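Local coordinates for AxyAgu115A (Amphibacillus xylanus NBRC 15112, PDB 6NPS), which probably hydrolyses glycosidic bonds as a family GH115 alpha-glucuronidase, removing glucuronic acid side groups from glucuronoxylan, at residues R221-G226 with A230-A235; A244-P249 with A351-V356; R261-D264 with G268-W271. The protein carries 3 engineered substitutions. All coordinates share one frame; numbering follows the deposited sequence.

Contact 1. Residues R221-G226 with A230-A235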
ATOM      1  N   ARG A 221      16.564 -12.984 -41.462  1.00 41.22           N
ATOM      2  CA  ARG A 221      16.087 -12.700 -42.813  1.00 36.20           C
ATOM      3  C   ARG A 221      15.904 -14.055 -43.481  1.00 36.54           C
ATOM      4  O   ARG A 221      16.892 -14.683 -43.887  1.00 36.00           O
ATOM      5  CB  ARG A 221      17.084 -11.837 -43.591  1.00 40.74           C
ATOM      6  CG  ARG A 221      17.127 -10.408 -43.108  1.00 39.11           C
ATOM      7  CD  ARG A 221      18.258  -9.644 -43.793  1.00 43.52           C
ATOM      8  NE  ARG A 221      19.576 -10.155 -43.426  1.00 49.32           N
ATOM      9  CZ  ARG A 221      20.679 -10.012 -44.164  1.00 52.22           C
ATOM     10  NH1 ARG A 221      20.640  -9.350 -45.315  1.00 51.57           N
ATOM     11  NH2 ARG A 221      21.830 -10.522 -43.752  1.00 57.13           N
ATOM     12  N   PHE A 222      14.646 -14.472 -43.586  1.00 31.48           N
ATOM     13  CA  PHE A 222      14.338 -15.804 -44.063  1.00 31.27           C
ATOM     14  C   PHE A 222      14.903 -16.003 -45.462  1.00 35.71           C
ATOM     15  O   PHE A 222      15.441 -17.073 -45.761  1.00 38.33           O
ATOM     16  CB  PHE A 222      12.838 -16.007 -44.031  1.00 29.46           C
ATOM     17  CG  PHE A 222      12.386 -17.381 -44.477  1.00 31.36           C
ATOM     18  CD1 PHE A 222      12.407 -18.463 -43.608  1.00 30.93           C
ATOM     19  CD2 PHE A 222      11.944 -17.578 -45.793  1.00 32.42           C
ATOM     20  CE1 PHE A 222      11.919 -19.732 -44.049  1.00 34.04           C
ATOM     21  CE2 PHE A 222      11.522 -18.821 -46.242  1.00 31.46           C
ATOM     22  CZ  PHE A 222      11.478 -19.898 -45.355  1.00 31.87           C
ATOM     23  N   ASN A 223      14.851 -14.960 -46.308  1.00 33.07           N
ATOM     24  CA  ASN A 223      15.331 -15.091 -47.707  1.00 35.42           C
ATOM     25  C   ASN A 223      16.843 -15.129 -47.841  1.00 38.21           C
ATOM     26  O   ASN A 223      17.334 -15.411 -48.940  1.00 38.89           O
ATOM     27  CB  ASN A 223      14.820 -13.949 -48.581  1.00 36.83           C
ATOM     28  CG  ASN A 223      13.312 -13.985 -48.734  1.00 41.99           C
ATOM     29  OD1 ASN A 223      12.708 -15.064 -48.781  1.00 41.86           O
ATOM     30  ND2 ASN A 223      12.681 -12.802 -48.766  1.00 41.85           N
ATOM     31  N   ASP A 224      17.587 -14.867 -46.757  1.00 43.17           N
ATOM     32  CA  ASP A 224      19.032 -14.705 -46.802  1.00 43.18           C
ATOM     33  C   ASP A 224      19.808 -15.604 -45.849  1.00 42.79           C
ATOM     34  O   ASP A 224      21.038 -15.655 -45.966  1.00 42.48           O
ATOM     35  CB  ASP A 224      19.411 -13.249 -46.481  1.00 45.81           C
ATOM     36  CG  ASP A 224      18.750 -12.242 -47.425  1.00 56.23           C
ATOM     37  OD1 ASP A 224      19.257 -12.063 -48.564  1.00 61.34           O
ATOM     38  OD2 ASP A 224      17.734 -11.624 -47.030  1.00 55.05           O
ATOM     39  N   ASP A 225      19.146 -16.287 -44.904  1.00 42.15           N
ATOM     40  CA  ASP A 225      19.804 -16.954 -43.782  1.00 43.73           C
ATOM     41  C   ASP A 225      19.921 -18.455 -43.976  1.00 45.55           C
ATOM     42  O   ASP A 225      20.184 -19.173 -43.003  1.00 47.22           O
ATOM     43  CB  ASP A 225      19.037 -16.709 -42.474  1.00 44.68           C
ATOM     44  CG  ASP A 225      19.169 -15.276 -41.956  1.00 59.49           C
ATOM     45  OD1 ASP A 225      20.047 -14.521 -42.451  1.00 57.24           O
ATOM     46  OD2 ASP A 225      18.381 -14.912 -41.037  1.00 62.28           O
ATOM     47  N   GLY A 226      19.669 -18.954 -45.193  1.00 40.69           N
ATOM     48  CA  GLY A 226      19.554 -20.374 -45.441  1.00 39.48           C
ATOM     49  C   GLY A 226      20.731 -21.224 -45.021  1.00 44.01           C
ATOM     50  O   GLY A 226      20.528 -22.341 -44.524  1.00 43.75           O
ATOM     51  N   ALA A 230      18.579 -20.926 -49.220  1.00 39.57           N
ATOM     52  CA  ALA A 230      18.232 -22.314 -48.889  1.00 36.07           C
ATOM     53  C   ALA A 230      16.929 -22.457 -48.086  1.00 39.09           C
ATOM     54  O   ALA A 230      16.257 -23.492 -48.205  1.00 36.80           O
ATOM     55  CB  ALA A 230      19.398 -22.987 -48.160  1.00 35.16           C
ATOM     56  N   ASN A 231      16.528 -21.472 -47.264  1.00 39.10           N
ATOM     57  CA  ASN A 231      15.248 -21.626 -46.554  1.00 33.92           C
ATOM     58  C   ASN A 231      14.076 -21.568 -47.545  1.00 35.83           C
ATOM     59  O   ASN A 231      13.125 -22.375 -47.487  1.00 34.00           O
ATOM     60  CB  ASN A 231      15.044 -20.526 -45.488  1.00 29.39           C
ATOM     61  CG  ASN A 231      16.024 -20.590 -44.341  1.00 35.31           C
ATOM     62  OD1 ASN A 231      16.519 -21.657 -43.981  1.00 36.43           O
ATOM     63  ND2 ASN A 231      16.311 -19.425 -43.743  1.00 32.93           N
ATOM     64  N   VAL A 232      14.105 -20.566 -48.417  1.00 34.63           N
ATOM     65  CA  VAL A 232      13.091 -20.382 -49.443  1.00 34.27           C
ATOM     66  C   VAL A 232      13.032 -21.606 -50.347  1.00 34.13           C
ATOM     67  O   VAL A 232      11.944 -22.100 -50.695  1.00 37.11           O
ATOM     68  CB  VAL A 232      13.431 -19.116 -50.245  1.00 45.62           C
ATOM     69  CG1 VAL A 232      12.481 -18.939 -51.390  1.00 48.94           C
ATOM     70  CG2 VAL A 232      13.390 -17.932 -49.338  1.00 43.90           C
ATOM     71  N   GLU A 233      14.197 -22.094 -50.769  1.00 32.31           N
ATOM     72  CA  GLU A 233      14.200 -23.226 -51.690  1.00 38.53           C
ATOM     73  C   GLU A 233      13.594 -24.453 -51.017  1.00 38.32           C
ATOM     74  O   GLU A 233      12.787 -25.156 -51.631  1.00 37.10           O
ATOM     75  CB  GLU A 233      15.616 -23.506 -52.188  1.00 40.30           C
ATOM     76  CG  GLU A 233      16.211 -22.403 -53.035  1.00 47.72           C
ATOM     77  CD  GLU A 233      17.745 -22.503 -53.192  1.00 62.97           C
ATOM     78  OE1 GLU A 233      18.298 -21.838 -54.093  1.00 63.32           O
ATOM     79  OE2 GLU A 233      18.403 -23.231 -52.415  1.00 67.92           O
ATOM     80  N   LEU A 234      13.911 -24.677 -49.732  1.00 38.01           N
ATOM     81  CA  LEU A 234      13.397 -25.850 -49.016  1.00 38.87           C
ATOM     82  C   LEU A 234      11.887 -25.750 -48.818  1.00 38.01           C
ATOM     83  O   LEU A 234      11.160 -26.735 -49.013  1.00 34.27           O
ATOM     84  CB  LEU A 234      14.114 -25.992 -47.660  1.00 38.47           C
ATOM     85  CG  LEU A 234      13.825 -27.265 -46.835  1.00 39.69           C
ATOM     86  CD1 LEU A 234      14.189 -28.513 -47.667  1.00 39.20           C
ATOM     87  CD2 LEU A 234      14.539 -27.293 -45.489  1.00 36.45           C
ATOM     88  N   ALA A 235      11.387 -24.575 -48.420  1.00 33.34           N
ATOM     89  CA  ALA A 235       9.937 -24.413 -48.277  1.00 36.62           C
ATOM     90  C   ALA A 235       9.224 -24.759 -49.585  1.00 34.33           C
ATOM     91  O   ALA A 235       8.230 -25.502 -49.604  1.00 34.10           O
ATOM     92  CB  ALA A 235       9.591 -22.977 -47.846  1.00 29.81           C
TER
HETATM   93  O   HOH W   1      16.597 -18.531 -47.589  1.00 34.07           O
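Where Gly226 lies against Ala230 the two backbones come within 4.2 Å, CA to CA, and at Asn223 and Val232 they have opened to 6.0 Å, as the irregular loop 221-226 folds back on the first turns of helix 230-238. Phe222 and Asn231 take the largest shares of the contact. The CB of Asn231 sits over one face of the phenyl ring, 3.7 Å from the Phe222 ring centroid, in a CH-pi contact. With chi1 at -179°, the ring of Phe222 swings away from its own backbone N and reaches the helix, where CE2 meets Val232 CG2 at 3.7 Å and Ala235 CB lies farther off at the ring edge. The amide of Asn231 turns back to the loop: ND2 donates to Phe222 O at 3.2 Å, in the carbonyl plane and on a lone pair. Phe222 O also accepts a bond from water 1 at 2.6 Å, and that water takes a weak one from Val232 N. Asn231 ND2 bonds more strongly to Phe193 O, just before helix 195-207, while the ring of Tyr198 on that helix meets Phe222 edge to face. Asn223 OD1 lies 3.0 Å from Val232 CG2, and its ND2 bonds to Glu256. One amide nitrogen thus ties two loops to the start of helix 230-238, and the buried carbonyl of Phe222 is satisfied by a side chain and a water together.

Contact 2. Residues A244-P249 with A351-V356. With GOL (glycerol), chain J.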
ATOM      1  N   ALA A 244       4.158 -13.342 -45.246  1.00 34.99           N
ATOM      2  CA  ALA A 244       4.859 -12.315 -44.510  1.00 37.77           C
ATOM      3  C   ALA A 244       3.853 -11.506 -43.727  1.00 36.82           C
ATOM      4  O   ALA A 244       2.681 -11.391 -44.107  1.00 37.39           O
ATOM      5  CB  ALA A 244       5.674 -11.398 -45.470  1.00 37.49           C
ATOM      6  N   SER A 245       4.323 -10.916 -42.632  1.00 38.53           N
ATOM      7  CA  SER A 245       3.422 -10.197 -41.768  1.00 44.53           C
ATOM      8  C   SER A 245       2.957  -8.909 -42.440  1.00 46.88           C
ATOM      9  O   SER A 245       3.419  -8.511 -43.518  1.00 41.17           O
ATOM     10  CB  SER A 245       4.082  -9.917 -40.421  1.00 45.49           C
ATOM     11  OG  SER A 245       4.996  -8.828 -40.526  1.00 46.95           O
ATOM     12  N   HIS A 246       2.058  -8.242 -41.714  1.00 50.77           N
ATOM     13  CA  HIS A 246       1.336  -7.055 -42.151  1.00 50.54           C
ATOM     14  C   HIS A 246       2.239  -5.924 -42.618  1.00 50.08           C
ATOM     15  O   HIS A 246       1.787  -5.079 -43.396  1.00 57.97           O
ATOM     16  CB  HIS A 246       0.464  -6.568 -40.988  1.00 56.92           C
ATOM     17  CG  HIS A 246       1.074  -6.813 -39.641  1.00 60.78           C
ATOM     18  ND1 HIS A 246       1.933  -5.913 -39.043  1.00 61.10           N
ATOM     19  CD2 HIS A 246       0.961  -7.857 -38.778  1.00 60.39           C
ATOM     20  CE1 HIS A 246       2.319  -6.387 -37.871  1.00 62.55           C
ATOM     21  NE2 HIS A 246       1.736  -7.560 -37.680  1.00 61.17           N
ATOM     22  N   HIS A 247       3.467  -5.893 -42.139  1.00 48.15           N
ATOM     23  CA  HIS A 247       4.411  -4.869 -42.519  1.00 49.36           C
ATOM     24  C   HIS A 247       5.562  -5.338 -43.362  1.00 48.26           C
ATOM     25  O   HIS A 247       6.588  -4.750 -43.319  1.00 49.22           O
ATOM     26  CB  HIS A 247       4.943  -4.112 -41.323  1.00 66.15           C
ATOM     27  CG  HIS A 247       5.719  -4.934 -40.362  1.00 77.81           C
ATOM     28  ND1 HIS A 247       7.087  -4.886 -40.284  1.00 79.91           N
ATOM     29  CD2 HIS A 247       5.323  -5.762 -39.380  1.00 80.16           C
ATOM     30  CE1 HIS A 247       7.505  -5.686 -39.329  1.00 80.60           C
ATOM     31  NE2 HIS A 247       6.450  -6.225 -38.757  1.00 81.24           N
ATOM     32  N   GLU A 248       5.406  -6.424 -44.086  1.00 44.91           N
ATOM     33  CA  GLU A 248       6.477  -6.958 -44.925  1.00 42.17           C
ATOM     34  C   GLU A 248       5.967  -7.193 -46.343  1.00 41.48           C
ATOM     35  O   GLU A 248       5.930  -8.335 -46.809  1.00 44.10           O
ATOM     36  CB  GLU A 248       7.048  -8.237 -44.311  1.00 40.80           C
ATOM     37  CG  GLU A 248       7.714  -8.006 -42.899  1.00 47.07           C
ATOM     38  CD  GLU A 248       8.044  -9.327 -42.190  1.00 54.82           C
ATOM     39  OE1 GLU A 248       7.120 -10.140 -41.963  1.00 54.48           O
ATOM     40  OE2 GLU A 248       9.228  -9.570 -41.870  1.00 56.93           O
ATOM     41  N   PRO A 249       5.619  -6.131 -47.077  1.00 40.70           N
ATOM     42  CA  PRO A 249       5.073  -6.310 -48.427  1.00 38.13           C
ATOM     43  C   PRO A 249       6.102  -6.696 -49.491  1.00 40.67           C
ATOM     44  O   PRO A 249       7.309  -6.457 -49.375  1.00 42.35           O
ATOM     45  CB  PRO A 249       4.472  -4.941 -48.750  1.00 43.24           C
ATOM     46  CG  PRO A 249       5.253  -3.955 -47.876  1.00 42.56           C
ATOM     47  CD  PRO A 249       5.551  -4.711 -46.629  1.00 42.36           C
ATOM     48  N   ALA A 351      -3.396  -6.852 -44.983  1.00 38.14           N
ATOM     49  CA  ALA A 351      -3.689  -7.001 -43.568  1.00 44.64           C
ATOM     50  C   ALA A 351      -4.486  -5.797 -43.087  1.00 54.25           C
ATOM     51  O   ALA A 351      -4.033  -4.659 -43.227  1.00 60.84           O
ATOM     52  CB  ALA A 351      -2.392  -7.141 -42.781  1.00 41.75           C
ATOM     53  N   LEU A 352      -5.677  -6.029 -42.535  1.00 51.71           N
ATOM     54  CA  LEU A 352      -6.376  -4.970 -41.803  1.00 56.90           C
ATOM     55  C   LEU A 352      -5.982  -5.005 -40.323  1.00 58.30           C
ATOM     56  O   LEU A 352      -6.816  -5.132 -39.436  1.00 52.40           O
ATOM     57  CB  LEU A 352      -7.881  -5.107 -41.979  1.00 54.74           C
ATOM     58  CG  LEU A 352      -8.274  -5.239 -43.437  1.00 54.91           C
ATOM     59  CD1 LEU A 352      -9.782  -5.265 -43.569  1.00 58.24           C
ATOM     60  CD2 LEU A 352      -7.661  -4.125 -44.281  1.00 54.89           C
ATOM     61  N   TYR A 353      -4.669  -4.902 -40.074  1.00 61.09           N
ATOM     62  CA  TYR A 353      -4.093  -5.087 -38.739  1.00 57.97           C
ATOM     63  C   TYR A 353      -4.006  -3.756 -38.001  1.00 56.78           C
ATOM     64  O   TYR A 353      -3.482  -2.781 -38.546  1.00 48.68           O
ATOM     65  CB  TYR A 353      -2.696  -5.728 -38.816  1.00 51.16           C
ATOM     66  CG  TYR A 353      -2.042  -6.041 -37.465  1.00 45.86           C
ATOM     67  CD1 TYR A 353      -2.616  -6.972 -36.579  1.00 44.80           C
ATOM     68  CD2 TYR A 353      -0.870  -5.400 -37.066  1.00 47.51           C
ATOM     69  CE1 TYR A 353      -2.034  -7.255 -35.355  1.00 46.65           C
ATOM     70  CE2 TYR A 353      -0.261  -5.678 -35.845  1.00 48.34           C
ATOM     71  CZ  TYR A 353      -0.856  -6.612 -34.980  1.00 49.79           C
ATOM     72  OH  TYR A 353      -0.290  -6.905 -33.749  1.00 46.80           O
ATOM     73  N   LYS A 354      -4.500  -3.745 -36.745  1.00 59.19           N
ATOM     74  CA  LYS A 354      -4.520  -2.598 -35.831  1.00 56.71           C
ATOM     75  C   LYS A 354      -5.089  -1.345 -36.489  1.00 54.57           C
ATOM     76  O   LYS A 354      -6.258  -1.327 -36.894  1.00 52.35           O
ATOM     77  CB  LYS A 354      -3.118  -2.310 -35.281  1.00 62.80           C
ATOM     78  CG  LYS A 354      -2.755  -3.138 -34.051  1.00 68.71           C
ATOM     79  CD  LYS A 354      -1.251  -3.236 -33.912  1.00 77.84           C
ATOM     80  CE  LYS A 354      -0.835  -3.539 -32.489  1.00 82.49           C
ATOM     81  NZ  LYS A 354      -0.848  -2.298 -31.666  1.00 87.07           N
ATOM     82  N   GLU A 355      -4.259  -0.297 -36.621  1.00 54.62           N
ATOM     83  CA  GLU A 355      -4.741   0.971 -37.145  1.00 56.81           C
ATOM     84  C   GLU A 355      -5.238   0.872 -38.583  1.00 57.22           C
ATOM     85  O   GLU A 355      -5.902   1.802 -39.052  1.00 58.45           O
ATOM     86  CB  GLU A 355      -3.627   2.034 -37.040  1.00 57.51           C
ATOM     87  CG  GLU A 355      -2.576   1.973 -38.160  1.00 58.87           C
ATOM     88  CD  GLU A 355      -1.422   0.999 -37.852  1.00 64.09           C
ATOM     89  OE1 GLU A 355      -1.347   0.471 -36.707  1.00 58.93           O
ATOM     90  OE2 GLU A 355      -0.590   0.758 -38.764  1.00 65.49           O
ATOM     91  N   VAL A 356      -4.932  -0.219 -39.295  1.00 57.54           N
ATOM     92  CA  VAL A 356      -5.307  -0.308 -40.709  1.00 62.55           C
ATOM     93  C   VAL A 356      -6.811  -0.571 -40.873  1.00 57.98           C
ATOM     94  O   VAL A 356      -7.420  -0.113 -41.857  1.00 54.31           O
ATOM     95  CB  VAL A 356      -4.467  -1.384 -41.438  1.00 66.21           C
ATOM     96  CG1 VAL A 356      -4.762  -1.347 -42.953  1.00 62.51           C
ATOM     97  CG2 VAL A 356      -2.963  -1.203 -41.169  1.00 69.94           C
TER
HETATM   98  C1  GOL J1008       4.288  -8.248 -34.339  0.50 68.75           C
HETATM   99  O1  GOL J1008       4.834  -8.100 -35.630  0.50 68.64           O
HETATM  100  C2  GOL J1008       2.721  -8.433 -34.438  0.50 66.68           C
HETATM  101  O2  GOL J1008       2.284  -8.968 -35.643  0.50 67.31           O
HETATM  102  C3  GOL J1008       2.364  -9.388 -33.334  0.50 61.94           C
HETATM  103  O3  GOL J1008       1.011  -9.331 -33.279  0.50 61.88           O
HETATM  104  O   HOH W   2      -0.837  -5.614 -45.461  1.00 40.20           O
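Ala351, at the end of strand 348-351, puts its CB 3.4 Å from His246 CB, and its N donates to water 2, which returns a weak bond to His246 O. Tyr353 then carries the main contact: with CG anti to the backbone N (chi1 -177°), its ring lies face to face with the imidazole of His246, centroids 3.9 Å apart and planes at 21°. Tyr353 CE2 is 3.3 Å from His246 NE2. Both side chains also hold a glycerol, probably from the crystallisation liquor: His246 NE2 and glycerol O2 share a nearly straight hydrogen bond of 2.5 Å, and glycerol O3 donates to Tyr353 OH at 2.8 Å. Tyr353 OH also bonds to Asn386. Replacing His246 with an alanine is likely to leave one face of the Tyr353 ring without its stacking partner and glycerol O2 without its bond to the imidazole. Past Tyr353, a type II' turn through Lys354 and Glu355 leads to Val356. Both loops follow the C-terminal ends of barrel strands, 241-242 and 348-351, a position consistent with the active-site side of a TIM-barrel glycosidase. Tyr408 of strand 405-410 touches His246 and binds the glycerol, and helix 317-338 packs against Pro249 and Val356.

Contact 3. Residues R261-D264 with G268-W271; sequences RGPD and GDAW
A surface loop between helix 256-260 and helix 277-291, part of the connection between strands 241-242 and 298-300 of the TIM-barrel-type domain, bends sharply here and is fastened by a salt bridge and a backbone bond. Arg261 is the first residue to leave the helical backbone angles, and its side chain crosses that of Asp269 at about a right angle. Asp269 OD2 lies at the edge of the guanidinium, near its plane; it takes a bond from Arg261 NE modelled at 2.4 Å, too short to be taken at face value, together with a weak one of 2.8 Å from Arg261 NH2. The guanidinium and carboxylate planes are 63° apart, and OD2 alone takes both donors, so this is not the coplanar two-oxygen bridge. The Arg261 chain gets there by starting between the backbone N and the carbonyl carbon (chi1 70°) and bending at chi3. The other oxygen, Asp269 OD1, packs 3.2 Å from Pro263 CD, the two side chains lying side by side. At the backbone angles of Gly262 a side chain would jam against the preceding carbonyl O, and Gly268 has a positive phi. Trp271 donates from NE1 to Arg303 O, and water 3 accepts from Trp271 N and, weakly, from Arg261 NH2. Gly262 N gives Gly268 O a nearly straight hydrogen bond of 2.9 Å, arriving from above the carbonyl plane.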
ATOM      1  N   ARG A 261      19.533  -0.272 -47.565  1.00 55.62           N
ATOM      2  CA  ARG A 261      19.267   1.158 -47.667  1.00 54.09           C
ATOM      3  C   ARG A 261      20.555   1.964 -47.527  1.00 52.94           C
ATOM      4  O   ARG A 261      21.597   1.463 -47.090  1.00 55.26           O
ATOM      5  CB  ARG A 261      18.276   1.595 -46.582  1.00 53.13           C
ATOM      6  CG  ARG A 261      18.881   1.555 -45.179  1.00 55.46           C
ATOM      7  CD  ARG A 261      17.830   1.816 -44.096  1.00 56.22           C
ATOM      8  NE  ARG A 261      17.468   3.229 -44.072  1.00 59.25           N
ATOM      9  CZ  ARG A 261      16.363   3.700 -43.496  1.00 61.97           C
ATOM     10  NH1 ARG A 261      15.514   2.867 -42.885  1.00 53.32           N
ATOM     11  NH2 ARG A 261      16.107   5.001 -43.529  1.00 63.41           N
ATOM     12  N   GLY A 262      20.471   3.244 -47.879  1.00 49.86           N
ATOM     13  CA  GLY A 262      21.573   4.145 -47.682  1.00 52.22           C
ATOM     14  C   GLY A 262      21.513   5.382 -48.558  1.00 57.89           C
ATOM     15  O   GLY A 262      20.755   5.444 -49.528  1.00 59.12           O
ATOM     16  N   PRO A 263      22.311   6.398 -48.208  1.00 59.46           N
ATOM     17  CA  PRO A 263      22.311   7.671 -48.969  1.00 68.67           C
ATOM     18  C   PRO A 263      22.575   7.539 -50.465  1.00 67.04           C
ATOM     19  O   PRO A 263      22.165   8.421 -51.229  1.00 71.03           O
ATOM     20  CB  PRO A 263      23.446   8.482 -48.316  1.00 69.37           C
ATOM     21  CG  PRO A 263      23.597   7.899 -46.949  1.00 73.49           C
ATOM     22  CD  PRO A 263      23.213   6.427 -47.047  1.00 67.23           C
ATOM     23  N   ASP A 264      23.307   6.511 -50.897  1.00 58.16           N
ATOM     24  CA  ASP A 264      23.655   6.329 -52.300  1.00 60.29           C
ATOM     25  C   ASP A 264      23.097   5.029 -52.857  1.00 54.51           C
ATOM     26  O   ASP A 264      23.578   4.538 -53.878  1.00 54.65           O
ATOM     27  CB  ASP A 264      25.167   6.380 -52.471  1.00 58.38           C
ATOM     28  CG  ASP A 264      25.740   7.682 -51.982  1.00 64.51           C
ATOM     29  OD1 ASP A 264      25.052   8.711 -52.170  1.00 68.21           O
ATOM     30  OD2 ASP A 264      26.856   7.694 -51.417  1.00 65.52           O
ATOM     31  N   GLY A 268      17.199   4.098 -51.791  1.00 48.10           N
ATOM     32  CA  GLY A 268      17.060   5.284 -50.948  1.00 49.37           C
ATOM     33  C   GLY A 268      17.393   4.981 -49.491  1.00 49.49           C
ATOM     34  O   GLY A 268      17.949   3.925 -49.139  1.00 49.63           O
ATOM     35  N   ASP A 269      17.020   5.925 -48.626  1.00 52.53           N
ATOM     36  CA  ASP A 269      17.310   5.818 -47.189  1.00 62.43           C
ATOM     37  C   ASP A 269      16.152   6.394 -46.366  1.00 62.10           C
ATOM     38  O   ASP A 269      16.322   7.261 -45.509  1.00 64.02           O
ATOM     39  CB  ASP A 269      18.622   6.514 -46.818  1.00 69.60           C
ATOM     40  CG  ASP A 269      19.276   5.886 -45.594  1.00 79.11           C
ATOM     41  OD1 ASP A 269      20.496   6.074 -45.396  1.00 85.55           O
ATOM     42  OD2 ASP A 269      18.565   5.199 -44.834  1.00 78.60           O
ATOM     43  N   ALA A 270      14.953   5.897 -46.636  1.00 56.57           N
ATOM     44  CA  ALA A 270      13.746   6.377 -45.988  1.00 54.11           C
ATOM     45  C   ALA A 270      12.631   5.380 -46.251  1.00 54.11           C
ATOM     46  O   ALA A 270      12.285   5.126 -47.410  1.00 47.65           O
ATOM     47  CB  ALA A 270      13.364   7.767 -46.511  1.00 52.98           C
ATOM     48  N   TRP A 271      12.086   4.777 -45.188  1.00 57.79           N
ATOM     49  CA  TRP A 271      10.928   3.885 -45.314  1.00 56.67           C
ATOM     50  C   TRP A 271       9.702   4.786 -45.424  1.00 58.14           C
ATOM     51  O   TRP A 271       8.974   5.030 -44.459  1.00 57.66           O
ATOM     52  CB  TRP A 271      10.851   2.932 -44.132  1.00 55.80           C
ATOM     53  CG  TRP A 271       9.867   1.826 -44.328  1.00 59.68           C
ATOM     54  CD1 TRP A 271       8.703   1.633 -43.638  1.00 58.35           C
ATOM     55  CD2 TRP A 271       9.956   0.754 -45.278  1.00 60.00           C
ATOM     56  NE1 TRP A 271       8.061   0.505 -44.098  1.00 59.41           N
ATOM     57  CE2 TRP A 271       8.806  -0.054 -45.105  1.00 61.53           C
ATOM     58  CE3 TRP A 271      10.896   0.395 -46.251  1.00 56.87           C
ATOM     59  CZ2 TRP A 271       8.569  -1.189 -45.877  1.00 60.52           C
ATOM     60  CZ3 TRP A 271      10.661  -0.736 -47.021  1.00 58.51           C
ATOM     61  CH2 TRP A 271       9.503  -1.516 -46.828  1.00 57.90           C
TER
HETATM   62  O   HOH W   3      12.930   5.612 -42.280  1.00 57.95           O

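How the contacts relate
All three contacts lie in the TIM-barrel-type domain of this GH115 enzyme, on the same side of the chain's centre. Contact 1 comes first, between strands 212-214 and 241-242. The chain then enters 244-249, passes through contact 3 between helices 256-260 and 277-291, then strand 298-300 and helix 317-338, before strand 348-351 completes contact 2. Centres are about 22 Å apart for contacts 1 and 2 and for 2 and 3, and about 25 Å for 1 and 3; none touch. Glu256 and Arg290, on helices 256-260 and 277-291, reach back to contact 1. The connection thus runs from the glycerol-binding loops after the strands out to a surface loop, with Arg303 beside both contacts 2 and 3.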